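Local atomic coordinates of Endonuclease/exonuclease/phosphatase (Beutenbergia cavernae DSM 12333, PDB entry 4RUW), a protein that belongs to the endonuclease/exonuclease/phosphatase family, with a DNase I-like domain followed by an Ig-like domain, and carries a bound zinc ion. Residues T60-T65 / L94-H98. Coordinates in Å, arbitrary orientation, origin at the centre of the assembly. Residue numbers count along the deposited sequence, not the author numbering.
With ZN (zinc ion), chain B.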
ATOM      1  N   THR A  60       0.647   7.332  -5.212  1.00 11.39           N
ATOM      2  CA  THR A  60       1.484   6.299  -5.810  1.00 11.64           C
ATOM      3  C   THR A  60       0.972   5.963  -7.205  1.00 10.69           C
ATOM      4  O   THR A  60      -0.241   5.948  -7.437  1.00 12.43           O
ATOM      5  CB  THR A  60       1.585   5.018  -4.925  1.00 13.03           C
ATOM      6  OG1 THR A  60       2.588   4.141  -5.453  1.00 14.37           O
ATOM      7  CG2 THR A  60       0.265   4.277  -4.850  1.00 15.24           C
ATOM      8  N   TRP A  61       1.886   5.688  -8.128  1.00 11.25           N
ATOM      9  CA  TRP A  61       1.483   5.419  -9.497  1.00 10.86           C
ATOM     10  C   TRP A  61       2.516   4.593 -10.235  1.00 10.61           C
ATOM     11  O   TRP A  61       3.679   4.980 -10.332  1.00 11.57           O
ATOM     12  CB  TRP A  61       1.295   6.739 -10.248  1.00 11.68           C
ATOM     13  CG  TRP A  61       0.472   6.676 -11.500  1.00 10.93           C
ATOM     14  CD1 TRP A  61      -0.257   5.615 -11.977  1.00 11.21           C
ATOM     15  CD2 TRP A  61       0.284   7.743 -12.441  1.00 11.29           C
ATOM     16  NE1 TRP A  61      -0.882   5.967 -13.158  1.00 11.75           N
ATOM     17  CE2 TRP A  61      -0.567   7.269 -13.458  1.00 11.51           C
ATOM     18  CE3 TRP A  61       0.754   9.060 -12.521  1.00 11.74           C
ATOM     19  CZ2 TRP A  61      -0.961   8.064 -14.533  1.00 12.52           C
ATOM     20  CZ3 TRP A  61       0.367   9.842 -13.584  1.00 13.05           C
ATOM     21  CH2 TRP A  61      -0.481   9.342 -14.580  1.00 12.66           C
ATOM     22  N   ASN A  62       2.075   3.473 -10.796  1.00 10.89           N
ATOM     23  CA  ASN A  62       2.880   2.723 -11.744  1.00 11.24           C
ATOM     24  C   ASN A  62       2.628   3.362 -13.103  1.00 11.09           C
ATOM     25  O   ASN A  62       1.517   3.278 -13.632  1.00 11.51           O
ATOM     26  CB  ASN A  62       2.463   1.256 -11.724  1.00 11.84           C
ATOM     27  CG  ASN A  62       3.240   0.406 -12.714  1.00 11.88           C
ATOM     28  OD1 ASN A  62       3.656   0.876 -13.772  1.00 13.28           O
ATOM     29  ND2 ASN A  62       3.434  -0.867 -12.372  1.00 13.44           N
ATOM     30  N   ILE A  63       3.642   4.035 -13.640  1.00 11.23           N
ATOM     31  CA  ILE A  63       3.452   4.857 -14.828  1.00 11.67           C
ATOM     32  C   ILE A  63       3.732   4.140 -16.145  1.00 12.08           C
ATOM     33  O   ILE A  63       3.639   4.764 -17.205  1.00 12.36           O
ATOM     34  CB  ILE A  63       4.285   6.166 -14.776  1.00 11.75           C
ATOM     35  CG1 ILE A  63       5.796   5.886 -14.876  1.00 13.06           C
ATOM     36  CG2 ILE A  63       3.927   6.968 -13.535  1.00 13.10           C
ATOM     37  CD1 ILE A  63       6.624   7.122 -15.219  1.00 13.63           C
ATOM     38  N   HIS A  64       4.085   2.853 -16.088  1.00 12.55           N
ATOM     39  CA  HIS A  64       4.299   2.066 -17.308  1.00 13.21           C
ATOM     40  C   HIS A  64       5.284   2.767 -18.265  1.00 12.91           C
ATOM     41  O   HIS A  64       5.041   2.860 -19.473  1.00 13.46           O
ATOM     42  CB  HIS A  64       2.955   1.808 -18.001  1.00 14.86           C
ATOM     43  CG  HIS A  64       3.014   0.785 -19.096  1.00 17.47           C
ATOM     44  ND1 HIS A  64       2.762   1.088 -20.415  1.00 19.16           N
ATOM     45  CD2 HIS A  64       3.290  -0.542 -19.059  1.00 18.95           C
ATOM     46  CE1 HIS A  64       2.885  -0.006 -21.151  1.00 20.50           C
ATOM     47  NE2 HIS A  64       3.208  -1.006 -20.350  1.00 20.40           N
ATOM     48  N   THR A  65       6.401   3.251 -17.720  1.00 12.79           N
ATOM     49  CA  THR A  65       7.409   4.004 -18.487  1.00 13.61           C
ATOM     50  C   THR A  65       6.831   5.141 -19.328  1.00 12.93           C
ATOM     51  O   THR A  65       7.389   5.502 -20.367  1.00 13.95           O
ATOM     52  CB  THR A  65       8.322   3.093 -19.354  1.00 15.22           C
ATOM     53  OG1 THR A  65       7.552   2.354 -20.312  1.00 17.08           O
ATOM     54  CG2 THR A  65       9.080   2.126 -18.478  1.00 17.27           C
ATOM     55  N   LEU A  94       6.567   6.690  -7.690  1.00 11.09           N
ATOM     56  CA  LEU A  94       6.362   6.202  -9.047  1.00 11.42           C
ATOM     57  C   LEU A  94       7.065   4.866  -9.250  1.00 11.92           C
ATOM     58  O   LEU A  94       8.214   4.685  -8.828  1.00 13.02           O
ATOM     59  CB  LEU A  94       6.896   7.201 -10.066  1.00 12.51           C
ATOM     60  CG  LEU A  94       6.316   8.611  -9.985  1.00 12.74           C
ATOM     61  CD1 LEU A  94       7.004   9.536 -10.989  1.00 15.53           C
ATOM     62  CD2 LEU A  94       4.808   8.611 -10.191  1.00 12.49           C
ATOM     63  N   ASN A  95       6.367   3.930  -9.887  1.00 10.96           N
ATOM     64  CA  ASN A  95       6.956   2.667 -10.322  1.00 11.36           C
ATOM     65  C   ASN A  95       7.104   2.657 -11.839  1.00 10.95           C
ATOM     66  O   ASN A  95       6.373   3.381 -12.543  1.00 11.97           O
ATOM     67  CB  ASN A  95       6.083   1.466  -9.921  1.00 11.97           C
ATOM     68  CG  ASN A  95       5.748   1.423  -8.433  1.00 12.30           C
ATOM     69  OD1 ASN A  95       4.605   1.168  -8.070  1.00 13.57           O
ATOM     70  ND2 ASN A  95       6.742   1.622  -7.575  1.00 12.41           N
ATOM     71  N   GLU A  96       8.024   1.839 -12.340  0.53 11.69           N
ATOM     72  CA  GLU A  96       8.250   1.671 -13.774  0.53 12.28           C
ATOM     73  C   GLU A  96       8.726   2.961 -14.438  0.53 11.75           C
ATOM     74  O   GLU A  96       8.185   3.400 -15.452  0.53 12.34           O
ATOM     75  CB  GLU A  96       7.009   1.112 -14.469  0.53 13.85           C
ATOM     76  CG  GLU A  96       6.696  -0.320 -14.082  0.53 16.11           C
ATOM     77  CD  GLU A  96       7.809  -1.274 -14.471  0.53 18.94           C
ATOM     78  OE1 GLU A  96       8.077  -1.409 -15.684  0.53 19.13           O
ATOM     79  OE2 GLU A  96       8.425  -1.878 -13.566  0.53 19.88           O
ATOM     80  N   VAL A  97       9.764   3.548 -13.854  1.00 12.13           N
ATOM     81  CA  VAL A  97      10.423   4.705 -14.414  1.00 12.51           C
ATOM     82  C   VAL A  97      11.788   4.238 -14.910  1.00 12.87           C
ATOM     83  O   VAL A  97      12.575   3.693 -14.133  1.00 13.80           O
ATOM     84  CB  VAL A  97      10.608   5.820 -13.347  1.00 12.60           C
ATOM     85  CG1 VAL A  97      11.199   7.065 -13.991  1.00 14.46           C
ATOM     86  CG2 VAL A  97       9.297   6.138 -12.639  1.00 14.01           C
ATOM     87  N   HIS A  98      12.057   4.416 -16.203  1.00 13.01           N
ATOM     88  CA  HIS A  98      13.321   3.952 -16.769  1.00 13.68           C
ATOM     89  C   HIS A  98      14.363   5.052 -16.844  1.00 13.44           C
ATOM     90  O   HIS A  98      14.046   6.237 -16.983  1.00 15.08           O
ATOM     91  CB  HIS A  98      13.144   3.328 -18.160  1.00 13.64           C
ATOM     92  CG  HIS A  98      12.647   1.914 -18.116  1.00 13.89           C
ATOM     93  ND1 HIS A  98      12.763   1.064 -19.202  1.00 14.92           N
ATOM     94  CD2 HIS A  98      12.045   1.220 -17.127  1.00 14.41           C
ATOM     95  CE1 HIS A  98      12.242  -0.115 -18.856  1.00 14.58           C
ATOM     96  NE2 HIS A  98      11.804  -0.042 -17.620  1.00 15.41           N
TER
HETATM   97 ZN    ZN B 501      13.457   1.556 -20.998  1.00 15.88          ZN
HETATM   98  O   HOH W   1       2.045   2.345  -7.524  1.00 14.23           O
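T65 lays its methyl over the imidazole face of H98: CG2 of T65 is 3.5 Å from the ring centroid and 15° off the ring normal, a CH-pi contact. The same ring binds zinc through ND1 of H98 at 2.0 Å, with D100, H107 and H137 completing the site. The segments 60-65 and 94-98 run parallel, their end-to-end directions 17° apart. N95 N donates to W61 O (2.9 Å, N-H...O angle 163°), and I63 N to N95 O (3.0 Å, 166°), so N95 bonds through its N and O to the two neighbours of N62, the pattern of a parallel bridge between N62 and N95 (CA-CA 4.3 Å). This is the parallel pairing of a beta-alpha-beta unit, strands 55-62 and 91-98 joined through helix 77-87, within the DNase I-like fold. Beyond it, where the chain turns at E96, T65 N still reaches E96 O at 2.9 Å, though the angle falls to 134°. An Asx turn shapes the opposing loop, H64 N donating to N62 OD1 at 3.1 Å. I63 CG2 meets L94 CD2 at 3.8 Å, these side chains packing under helix 77-87 on I80 and I84; I63 CD1 also meets V97 CG2 (3.8 Å). On the face bearing N62 and N95, a water links T60 OG1 (2.8 Å) to N95 OD1 (2.9 Å); N95 ND2 bonds to N149, and N62 ND2 to D235.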